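Competence damage-inducible protein A (Klebsiella pneumoniae subsp. pneumoniae MGH 78578, PDB 5V01) is of unknown function but belongs to the CinA family, some of whose members deamidate nicotinamide mononucleotide. Local coordinates at residues A[132-136]-A[168-173]; A[92-96]-A[108-112]. All blocks are in the same frame, centred on the assembly; numbering follows the deposited sequence.

Contact 1. Residues A[132-136]-A[168-173]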
loop_
_atom_site.group_PDB
_atom_site.type_symbol
_atom_site.label_atom_id
_atom_site.label_comp_id
_atom_site.label_asym_id
_atom_site.label_seq_id
_atom_site.Cartn_x
_atom_site.Cartn_y
_atom_site.Cartn_z
ATOM N N ALA A 132 -14.381 1.232 -6.812
ATOM C CA ALA A 132 -14.399 0.950 -8.248
ATOM C C ALA A 132 -13.687 -0.359 -8.528
ATOM O O ALA A 132 -12.603 -0.594 -7.964
ATOM C CB ALA A 132 -13.731 2.061 -9.026
ATOM N N TRP A 133 -14.283 -1.206 -9.364
ATOM C CA TRP A 133 -13.646 -2.416 -9.858
ATOM C C TRP A 133 -13.610 -2.249 -11.369
ATOM O O TRP A 133 -14.669 -2.115 -12.011
ATOM C CB TRP A 133 -14.415 -3.688 -9.462
ATOM C CG TRP A 133 -14.629 -3.877 -8.019
ATOM C CD1 TRP A 133 -13.914 -4.727 -7.177
ATOM C CD2 TRP A 133 -15.656 -3.301 -7.212
ATOM N NE1 TRP A 133 -14.432 -4.674 -5.920
ATOM C CE2 TRP A 133 -15.491 -3.807 -5.900
ATOM C CE3 TRP A 133 -16.733 -2.434 -7.467
ATOM C CZ2 TRP A 133 -16.340 -3.453 -4.848
ATOM C CZ3 TRP A 133 -17.565 -2.091 -6.423
ATOM C CH2 TRP A 133 -17.379 -2.604 -5.138
ATOM N N ASN A 134 -12.411 -2.204 -11.929
ATOM C CA ASN A 134 -12.159 -1.903 -13.322
ATOM C C ASN A 134 -11.544 -3.151 -13.953
ATOM O O ASN A 134 -10.423 -3.509 -13.631
ATOM C CB ASN A 134 -11.282 -0.656 -13.399
ATOM C CG ASN A 134 -10.900 -0.256 -14.801
ATOM O OD1 ASN A 134 -10.979 -1.041 -15.742
ATOM N ND2 ASN A 134 -10.423 0.981 -14.929
ATOM N N PHE A 135 -12.309 -3.834 -14.814
ATOM C CA PHE A 135 -11.857 -5.025 -15.519
ATOM C C PHE A 135 -11.556 -4.589 -16.950
ATOM O O PHE A 135 -12.475 -4.379 -17.743
ATOM C CB PHE A 135 -12.949 -6.125 -15.482
ATOM C CG PHE A 135 -12.628 -7.348 -16.300
ATOM C CD1 PHE A 135 -11.462 -8.061 -16.138
ATOM C CD2 PHE A 135 -13.555 -7.819 -17.206
ATOM C CE1 PHE A 135 -11.179 -9.190 -16.899
ATOM C CE2 PHE A 135 -13.291 -8.945 -17.975
ATOM C CZ PHE A 135 -12.086 -9.610 -17.846
ATOM N N ARG A 136 -10.277 -4.443 -17.272
ATOM C CA ARG A 136 -9.813 -4.126 -18.626
ATOM C C ARG A 136 -10.505 -2.904 -19.243
ATOM O O ARG A 136 -10.741 -2.870 -20.446
ATOM C CB ARG A 136 -9.962 -5.369 -19.524
ATOM C CG ARG A 136 -9.091 -6.524 -19.066
ATOM C CD ARG A 136 -9.192 -7.772 -19.927
ATOM N NE ARG A 136 -8.053 -8.659 -19.685
ATOM C CZ ARG A 136 -7.957 -9.923 -20.099
ATOM N NH1 ARG A 136 -8.944 -10.498 -20.783
ATOM N NH2 ARG A 136 -6.859 -10.626 -19.832
ATOM N N LYS A 168 -17.313 -11.016 -8.585
ATOM C CA LYS A 168 -17.118 -10.596 -9.957
ATOM C C LYS A 168 -16.262 -11.547 -10.768
ATOM O O LYS A 168 -16.564 -11.799 -11.939
ATOM C CB LYS A 168 -16.590 -9.166 -10.040
ATOM C CG LYS A 168 -17.608 -8.146 -9.548
ATOM C CD LYS A 168 -17.033 -6.757 -9.338
ATOM C CE LYS A 168 -17.890 -5.877 -8.434
ATOM N NZ LYS A 168 -19.236 -5.692 -8.988
ATOM N N LEU A 169 -15.250 -12.143 -10.134
ATOM C CA LEU A 169 -14.380 -13.090 -10.812
ATOM C C LEU A 169 -15.118 -14.328 -11.287
ATOM O O LEU A 169 -14.686 -14.936 -12.243
ATOM C CB LEU A 169 -13.200 -13.493 -9.921
ATOM C CG LEU A 169 -12.128 -12.400 -9.791
ATOM C CD1 LEU A 169 -11.195 -12.667 -8.618
ATOM C CD2 LEU A 169 -11.346 -12.266 -11.085
ATOM N N ALA A 170 -16.224 -14.669 -10.621
ATOM C CA ALA A 170 -17.021 -15.828 -11.002
ATOM C C ALA A 170 -17.862 -15.592 -12.279
ATOM O O ALA A 170 -18.474 -16.533 -12.775
ATOM C CB ALA A 170 -17.902 -16.246 -9.835
ATOM N N HIS A 171 -17.855 -14.356 -12.806
ATOM C CA HIS A 171 -18.669 -14.014 -13.969
ATOM C C HIS A 171 -17.967 -13.288 -15.091
ATOM O O HIS A 171 -18.476 -13.246 -16.201
ATOM C CB HIS A 171 -19.874 -13.207 -13.498
ATOM C CG HIS A 171 -20.683 -13.963 -12.501
ATOM N ND1 HIS A 171 -20.487 -13.923 -11.143
ATOM C CD2 HIS A 171 -21.613 -14.924 -12.708
ATOM C CE1 HIS A 171 -21.305 -14.791 -10.555
ATOM N NE2 HIS A 171 -21.998 -15.404 -11.486
ATOM N N TRP A 172 -16.819 -12.670 -14.819
ATOM C CA TRP A 172 -16.145 -11.894 -15.839
ATOM C C TRP A 172 -15.581 -12.753 -16.941
ATOM O O TRP A 172 -15.082 -13.853 -16.687
ATOM C CB TRP A 172 -14.999 -11.081 -15.227
ATOM C CG TRP A 172 -15.364 -9.766 -14.692
ATOM C CD1 TRP A 172 -16.299 -8.899 -15.147
ATOM C CD2 TRP A 172 -14.714 -9.122 -13.608
ATOM N NE1 TRP A 172 -16.266 -7.731 -14.407
ATOM C CE2 TRP A 172 -15.295 -7.852 -13.453
ATOM C CE3 TRP A 172 -13.679 -9.499 -12.753
ATOM C CZ2 TRP A 172 -14.884 -6.956 -12.450
ATOM C CZ3 TRP A 172 -13.277 -8.620 -11.766
ATOM C CH2 TRP A 172 -13.872 -7.364 -11.626
ATOM N N GLN A 173 -15.630 -12.199 -18.156
ATOM C CA GLN A 173 -14.876 -12.637 -19.345
ATOM C C GLN A 173 -14.772 -11.440 -20.365
ATOM O O GLN A 173 -13.818 -11.381 -21.167
ATOM C CB GLN A 173 -15.551 -13.860 -19.989
ATOM C CG GLN A 173 -14.748 -14.445 -21.145
ATOM C CD GLN A 173 -15.513 -15.456 -21.982
ATOM O OE1 GLN A 173 -16.045 -16.416 -21.467
ATOM N NE2 GLN A 173 -15.537 -15.238 -23.289
ATOM O OXT GLN A 173 -15.588 -10.528 -20.414
#
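Phe-135 and Trp-172 stack face to face, a worked example of how a chain end can be tied to a sheet with no hydrogen bond between segments 132-136 and 168-173. The Phe-135 ring and the five-membered ring of Trp-172 have centroids 4.3 Å apart and planes inclined by only 18°. A CG anti to the backbone N (chi1 174°) puts the Phe-135 ring alongside the indole; its CB, directed at the helix end by the strand, lies 3.6 Å from Trp-172 CE2. Lys-168 CB presses on the other face of that indole, which is thus sandwiched. Four residues earlier in the chain, Lys-168 crosses Trp-133 at about a right angle: its CE sits 3.6 Å from Trp-133 CD2. The bend at chi4 (-60°) carries NZ over the six-membered ring of Trp-133, 4.8 Å from its centroid, in a cation-pi contact, while Glu-140 takes the same ammonium in a salt bridge. Packing slackens at the exposed terminus, where the C-terminal carboxylate of Gln-173 touches Phe-135 only at the ring edge, OXT 3.7 Å from CE2. Ile-107 of strand 107-113 touches both Phe-135 and Trp-172, and Trp-133 NE1 hydrogen-bonds to Ala-161 O within helix 150-169, which packs against strand 128-135.

Contact 2. Residues A[92-96]-A[108-112]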
loop_
_atom_site.group_PDB
_atom_site.type_symbol
_atom_site.label_atom_id
_atom_site.label_comp_id
_atom_site.label_asym_id
_atom_site.label_seq_id
_atom_site.Cartn_x
_atom_site.Cartn_y
_atom_site.Cartn_z
ATOM N N VAL A 92 -12.973 7.641 -7.828
ATOM C CA VAL A 92 -12.573 6.226 -7.832
ATOM C C VAL A 92 -12.471 5.682 -9.261
ATOM O O VAL A 92 -11.620 4.847 -9.551
ATOM C CB VAL A 92 -13.411 5.292 -6.904
ATOM C CG1 VAL A 92 -13.125 5.595 -5.444
ATOM C CG2 VAL A 92 -14.898 5.283 -7.233
ATOM N N GLN A 93 -13.336 6.161 -10.174
ATOM C CA GLN A 93 -13.166 5.790 -11.593
ATOM C C GLN A 93 -11.780 6.187 -12.096
ATOM O O GLN A 93 -11.066 5.369 -12.679
ATOM C CB GLN A 93 -14.232 6.433 -12.480
ATOM C CG GLN A 93 -15.598 5.835 -12.305
ATOM C CD GLN A 93 -16.702 6.640 -12.947
ATOM O OE1 GLN A 93 -16.616 7.865 -13.072
ATOM N NE2 GLN A 93 -17.750 5.954 -13.352
ATOM N N GLU A 94 -11.399 7.444 -11.868
ATOM C CA GLU A 94 -10.114 7.917 -12.368
ATOM C C GLU A 94 -8.930 7.255 -11.654
ATOM O O GLU A 94 -7.909 6.959 -12.285
ATOM C CB GLU A 94 -10.026 9.440 -12.300
ATOM C CG GLU A 94 -10.968 10.122 -13.293
ATOM C CD GLU A 94 -10.840 11.624 -13.310
ATOM O OE1 GLU A 94 -9.860 12.140 -12.798
ATOM O OE2 GLU A 94 -11.715 12.316 -13.866
ATOM N N MET A 95 -9.072 7.009 -10.349
ATOM C CA MET A 95 -8.019 6.271 -9.610
ATOM C C MET A 95 -7.816 4.885 -10.216
ATOM O O MET A 95 -6.676 4.452 -10.427
ATOM C CB MET A 95 -8.387 6.115 -8.132
ATOM C CG MET A 95 -8.270 7.364 -7.317
ATOM S SD MET A 95 -8.852 7.196 -5.623
ATOM C CE MET A 95 -7.600 6.142 -4.923
ATOM N N SER A 96 -8.929 4.188 -10.499
ATOM C CA SER A 96 -8.851 2.825 -11.016
ATOM C C SER A 96 -8.195 2.816 -12.395
ATOM O O SER A 96 -7.380 1.961 -12.687
ATOM C CB SER A 96 -10.225 2.141 -11.028
ATOM O OG SER A 96 -11.063 2.591 -12.078
ATOM N N ALA A 108 -8.266 -3.544 -11.733
ATOM C CA ALA A 108 -7.869 -2.532 -10.744
ATOM C C ALA A 108 -9.026 -2.311 -9.776
ATOM O O ALA A 108 -10.184 -2.220 -10.178
ATOM C CB ALA A 108 -7.486 -1.212 -11.425
ATOM N N ILE A 109 -8.703 -2.246 -8.499
ATOM C CA ILE A 109 -9.632 -1.781 -7.471
ATOM C C ILE A 109 -9.138 -0.460 -6.946
ATOM O O ILE A 109 -7.952 -0.344 -6.597
ATOM C CB ILE A 109 -9.787 -2.777 -6.325
ATOM C CG1 ILE A 109 -10.291 -4.114 -6.860
ATOM C CG2 ILE A 109 -10.701 -2.206 -5.267
ATOM C CD1 ILE A 109 -10.356 -5.221 -5.849
ATOM N N ALA A 110 -10.043 0.520 -6.890
ATOM C CA ALA A 110 -9.799 1.769 -6.167
ATOM C C ALA A 110 -10.815 1.922 -5.057
ATOM O O ALA A 110 -11.970 1.593 -5.246
ATOM C CB ALA A 110 -9.837 2.973 -7.097
ATOM N N VAL A 111 -10.367 2.454 -3.930
ATOM C CA VAL A 111 -11.196 2.658 -2.745
ATOM C C VAL A 111 -10.887 4.058 -2.219
ATOM O O VAL A 111 -9.741 4.390 -2.005
ATOM C CB VAL A 111 -10.905 1.613 -1.658
ATOM C CG1 VAL A 111 -11.851 1.790 -0.487
ATOM C CG2 VAL A 111 -10.997 0.202 -2.208
ATOM N N SER A 112 -11.917 4.853 -1.994
ATOM C CA SER A 112 -11.765 6.194 -1.432
ATOM C C SER A 112 -12.948 6.513 -0.553
ATOM O O SER A 112 -14.086 6.432 -1.018
ATOM C CB SER A 112 -11.632 7.217 -2.549
ATOM O OG SER A 112 -11.347 8.498 -2.028
#
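Helix 92-96 crosses strand 108-112 with their directions 141° apart and their axes 7.3 Å apart at closest, bringing CA of Ser-96 within 5.1 Å of CA of Ala-110. This is helix-on-sheet packing in an alpha/beta fold: helix 89-103 leads directly into strand 107-113, the last leg of the crossover from the parallel strand 58-64. The small residues Ala-108, Ala-110 and Ser-96 are consistent with so close an approach. The methyl of Ala-110 is received between helix backbone and side chains, with its CB 3.6 Å from Met-95 CB and equally near the carbonyl oxygen of Val-92. Two residues back, on the same face of the strand, Ala-108 CB lies 3.4 Å from Ser-96 O. At the other end Val-92 turns CG1 onto Ser-112, 3.6 Å from its CB. Met-95 SD approaches that same CB more loosely, and a bend at chi3 (70°) swings Met-95 CE toward Val-111 O, a loose contact. Ser-112 presents carbon to the helix, because its OG stands anti to the backbone N and is hydrogen-bonded to Ala-86 O. No hydrogen bond joins the two segments, and all the touching residues are buried. Ser-96 meets its polar need largely within the helix: OG donates to Gln-93 O over 2.8 Å, approaching 27° from the carbonyl plane.

How the contacts relate
The two contacts illustrate how one sheet can be covered from both of its faces. Strands 128-135 and 107-113 are antiparallel neighbours: Ala-132 N reaches Ala-110 O at 2.9 Å and Asn-134 N reaches Ala-108 O at 2.8 Å, directly coupling contact 1 to contact 2. Trp-133 and Phe-135 face the C-terminal segment, whereas Ala-132 and Asn-134 touch helix 89-103; Asn-134 ND2 makes a weak hydrogen bond to Ser-96 OG. The contact centres lie about 14 Å apart, contact 2 deeper in the chain. A sodium ion lies about 8 Å from the Lys-168 side chain, and one about 14 Å from that of Ser-112.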